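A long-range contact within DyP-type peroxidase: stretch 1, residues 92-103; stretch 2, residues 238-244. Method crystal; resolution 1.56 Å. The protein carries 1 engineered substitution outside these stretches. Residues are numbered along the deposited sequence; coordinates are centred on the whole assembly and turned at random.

Stretch 1, residues 92-103: DLSDNAFTTGQR
Stretch 2 (238-244) SFLTFRY

Buried polar groups must find partners, and a helix packed beside a strand in this DyP-type peroxidase illustrates how one amide side chain can both donate and accept. Residues 238-244 form an extended strand; beside it, a loop leads into a short helix, 96-100, and a second helix starts at Gln102 after Gly101, whose phi of 83° favours glycine. Both stretches run in the same general sense. The backbones stay well apart, with Phe98 CA 8.0 Å from Phe239 CA and Gln102 CA 8.8 Å from Thr241 CA, so every close contact involves at least one side chain, and no backbone-to-backbone hydrogen bond joins the stretches.

Gln102 reaches across with chi1 and chi2 both t and chi3 at 113°. Its NE2 donates to the backbone Phe242 O at 3.0 Å, while its OE1 accepts from Arg243 NH1 at 2.9 Å, each with an N-H...acceptor angle of 156°. Arg243, m at chi1 to chi3, brings its guanidinium edge to this acceptor and is also bonded elsewhere in the structure.

Toward the start of the strand the contact is mostly aromatic and apolar. Phe239 (chi1 m, chi2 -86°) turns its edge to the face of Phe98 (chi1 t, chi2 75°), with Phe239 CE1 3.6 Å from Phe98 CG and planes at 69°. Phe239 CZ lies 4.1 Å from Leu93 CB and 3.8 Å from Asp95 CB. Asp95 (chi1 t) caps the helix: its OD1 accepts from Phe98 N at 2.8 Å, and OD2 is satisfied elsewhere.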

# COMPACT_ATOMS: atom_id res chain seq x y z
N ASP A 92 20.47 4.96 14.25
CA ASP A 92 20.13 3.93 13.26
C ASP A 92 18.75 3.37 13.62
O ASP A 92 18.49 3.00 14.75
CB ASP A 92 21.29 2.89 13.24
CG ASP A 92 21.15 1.83 12.21
OD1 ASP A 92 20.09 1.69 11.63
OD2 ASP A 92 22.14 1.09 11.94
N LEU A 93 17.83 3.34 12.64
CA LEU A 93 16.49 2.76 12.90
C LEU A 93 16.36 1.30 12.51
O LEU A 93 15.23 0.73 12.55
CB LEU A 93 15.41 3.64 12.25
CG LEU A 93 15.18 5.08 12.66
CD1 LEU A 93 14.01 5.73 11.98
CD2 LEU A 93 15.08 5.17 14.21
N SER A 94 17.45 0.64 12.12
CA SER A 94 17.49 -0.80 11.82
C SER A 94 16.50 -1.18 10.69
O SER A 94 15.73 -2.10 10.82
CB SER A 94 17.15 -1.53 13.14
OG SER A 94 17.67 -2.82 13.04
N ASP A 95 16.51 -0.38 9.62
CA ASP A 95 15.79 -0.78 8.40
C ASP A 95 16.64 -0.38 7.20
O ASP A 95 16.88 0.83 6.93
CB ASP A 95 14.46 -0.13 8.36
CG ASP A 95 13.62 -0.64 7.25
OD1 ASP A 95 13.69 -0.18 6.08
OD2 ASP A 95 12.88 -1.61 7.52
N ASN A 96 17.14 -1.37 6.54
CA ASN A 96 18.08 -1.18 5.45
C ASN A 96 17.42 -0.42 4.29
O ASN A 96 18.02 0.46 3.71
CB ASN A 96 18.55 -2.51 4.92
CG ASN A 96 19.32 -3.31 5.92
OD1 ASN A 96 19.13 -4.56 6.03
ND2 ASN A 96 20.16 -2.63 6.66
N ALA A 97 16.20 -0.77 3.94
CA ALA A 97 15.48 -0.09 2.84
C ALA A 97 15.30 1.37 3.12
O ALA A 97 15.59 2.23 2.30
CB ALA A 97 14.14 -0.79 2.61
N PHE A 98 14.80 1.71 4.33
CA PHE A 98 14.60 3.08 4.74
C PHE A 98 15.93 3.88 4.65
O PHE A 98 15.99 4.98 4.19
CB PHE A 98 14.12 3.10 6.20
CG PHE A 98 14.03 4.47 6.82
CD1 PHE A 98 13.02 5.31 6.50
CD2 PHE A 98 14.98 4.92 7.73
CE1 PHE A 98 12.84 6.55 7.07
CE2 PHE A 98 14.85 6.19 8.28
CZ PHE A 98 13.83 7.00 7.95
N THR A 99 17.00 3.27 5.15
CA THR A 99 18.30 3.94 5.23
C THR A 99 18.91 4.17 3.83
O THR A 99 19.46 5.23 3.55
CB THR A 99 19.17 3.12 6.15
OG1 THR A 99 18.59 3.19 7.47
CG2 THR A 99 20.57 3.71 6.16
N THR A 100 18.75 3.19 2.97
CA THR A 100 19.18 3.26 1.58
C THR A 100 18.40 4.34 0.83
O THR A 100 18.93 5.06 -0.01
CB THR A 100 19.01 1.87 0.96
OG1 THR A 100 20.01 0.98 1.53
CG2 THR A 100 19.19 1.86 -0.50
N GLY A 101 17.12 4.46 1.13
CA GLY A 101 16.17 5.32 0.40
C GLY A 101 15.63 4.64 -0.82
O GLY A 101 16.23 3.74 -1.35
N GLN A 102 14.45 5.04 -1.18
CA GLN A 102 13.73 4.38 -2.21
C GLN A 102 14.35 4.63 -3.58
O GLN A 102 14.23 3.78 -4.45
CB GLN A 102 12.25 4.67 -2.23
CG GLN A 102 11.46 3.55 -2.96
CD GLN A 102 10.01 3.88 -3.12
OE1 GLN A 102 9.53 4.08 -4.26
NE2 GLN A 102 9.26 3.94 -1.98
N ARG A 103 14.90 5.83 -3.83
CA ARG A 103 15.50 6.02 -5.16
C ARG A 103 16.57 4.95 -5.51
O ARG A 103 16.57 4.38 -6.65
CB ARG A 103 16.17 7.38 -5.25
CG ARG A 103 15.24 8.54 -5.37
CD ARG A 103 15.91 9.93 -5.22
NE ARG A 103 16.53 10.03 -3.88
CZ ARG A 103 17.38 10.98 -3.60
NH1 ARG A 103 17.67 11.90 -4.54
NH2 ARG A 103 17.94 11.01 -2.42
N SER A 238 6.06 4.57 12.93
CA SER A 238 5.89 3.48 11.96
C SER A 238 6.54 3.95 10.64
O SER A 238 6.60 5.14 10.37
CB SER A 238 4.42 3.22 11.78
OG SER A 238 4.20 2.07 10.93
N PHE A 239 6.95 3.01 9.82
CA PHE A 239 7.53 3.26 8.50
C PHE A 239 6.42 3.37 7.49
O PHE A 239 5.58 2.48 7.33
CB PHE A 239 8.51 2.20 8.07
CG PHE A 239 9.77 2.13 8.89
CD1 PHE A 239 10.83 2.93 8.58
CD2 PHE A 239 9.90 1.30 9.99
CE1 PHE A 239 11.97 2.93 9.30
CE2 PHE A 239 11.04 1.32 10.76
CZ PHE A 239 12.11 2.10 10.37
N LEU A 240 6.40 4.52 6.82
CA LEU A 240 5.46 4.89 5.77
C LEU A 240 6.19 4.67 4.44
O LEU A 240 7.13 5.43 4.10
CB LEU A 240 5.09 6.36 5.90
CG LEU A 240 3.94 6.89 5.09
CD1 LEU A 240 3.51 8.27 5.54
CD2 LEU A 240 4.21 6.90 3.60
N THR A 241 5.74 3.71 3.65
CA THR A 241 6.18 3.56 2.23
C THR A 241 5.21 4.27 1.34
O THR A 241 4.02 3.99 1.37
CB THR A 241 6.28 2.07 1.87
OG1 THR A 241 7.33 1.46 2.61
CG2 THR A 241 6.59 1.95 0.36
N PHE A 242 5.73 5.20 0.49
CA PHE A 242 4.95 5.87 -0.56
C PHE A 242 5.38 5.42 -1.92
O PHE A 242 6.59 5.39 -2.17
CB PHE A 242 5.09 7.38 -0.47
CG PHE A 242 4.45 8.10 -1.62
CD1 PHE A 242 3.08 8.15 -1.77
CD2 PHE A 242 5.24 8.74 -2.55
CE1 PHE A 242 2.52 8.88 -2.84
CE2 PHE A 242 4.65 9.40 -3.62
CZ PHE A 242 3.33 9.39 -3.78
N ARG A 243 4.42 5.03 -2.77
CA ARG A 243 4.68 4.66 -4.18
C ARG A 243 3.69 5.35 -5.06
O ARG A 243 2.48 5.26 -4.87
CB ARG A 243 4.59 3.14 -4.41
CG ARG A 243 5.59 2.36 -3.54
CD ARG A 243 6.93 2.20 -4.23
NE ARG A 243 6.98 1.29 -5.37
CZ ARG A 243 7.90 1.30 -6.33
NH1 ARG A 243 8.80 2.26 -6.41
NH2 ARG A 243 7.81 0.38 -7.27
N TYR A 244 4.21 6.11 -6.02
CA TYR A 244 3.33 6.84 -6.96
C TYR A 244 3.05 5.98 -8.17
O TYR A 244 3.96 5.83 -9.04
CB TYR A 244 4.07 8.10 -7.35
CG TYR A 244 3.30 9.18 -8.06
CD1 TYR A 244 1.95 9.22 -8.11
CD2 TYR A 244 4.00 10.27 -8.58
CE1 TYR A 244 1.26 10.29 -8.69
CE2 TYR A 244 3.32 11.29 -9.18
CZ TYR A 244 1.99 11.33 -9.20
OH TYR A 244 1.33 12.43 -9.82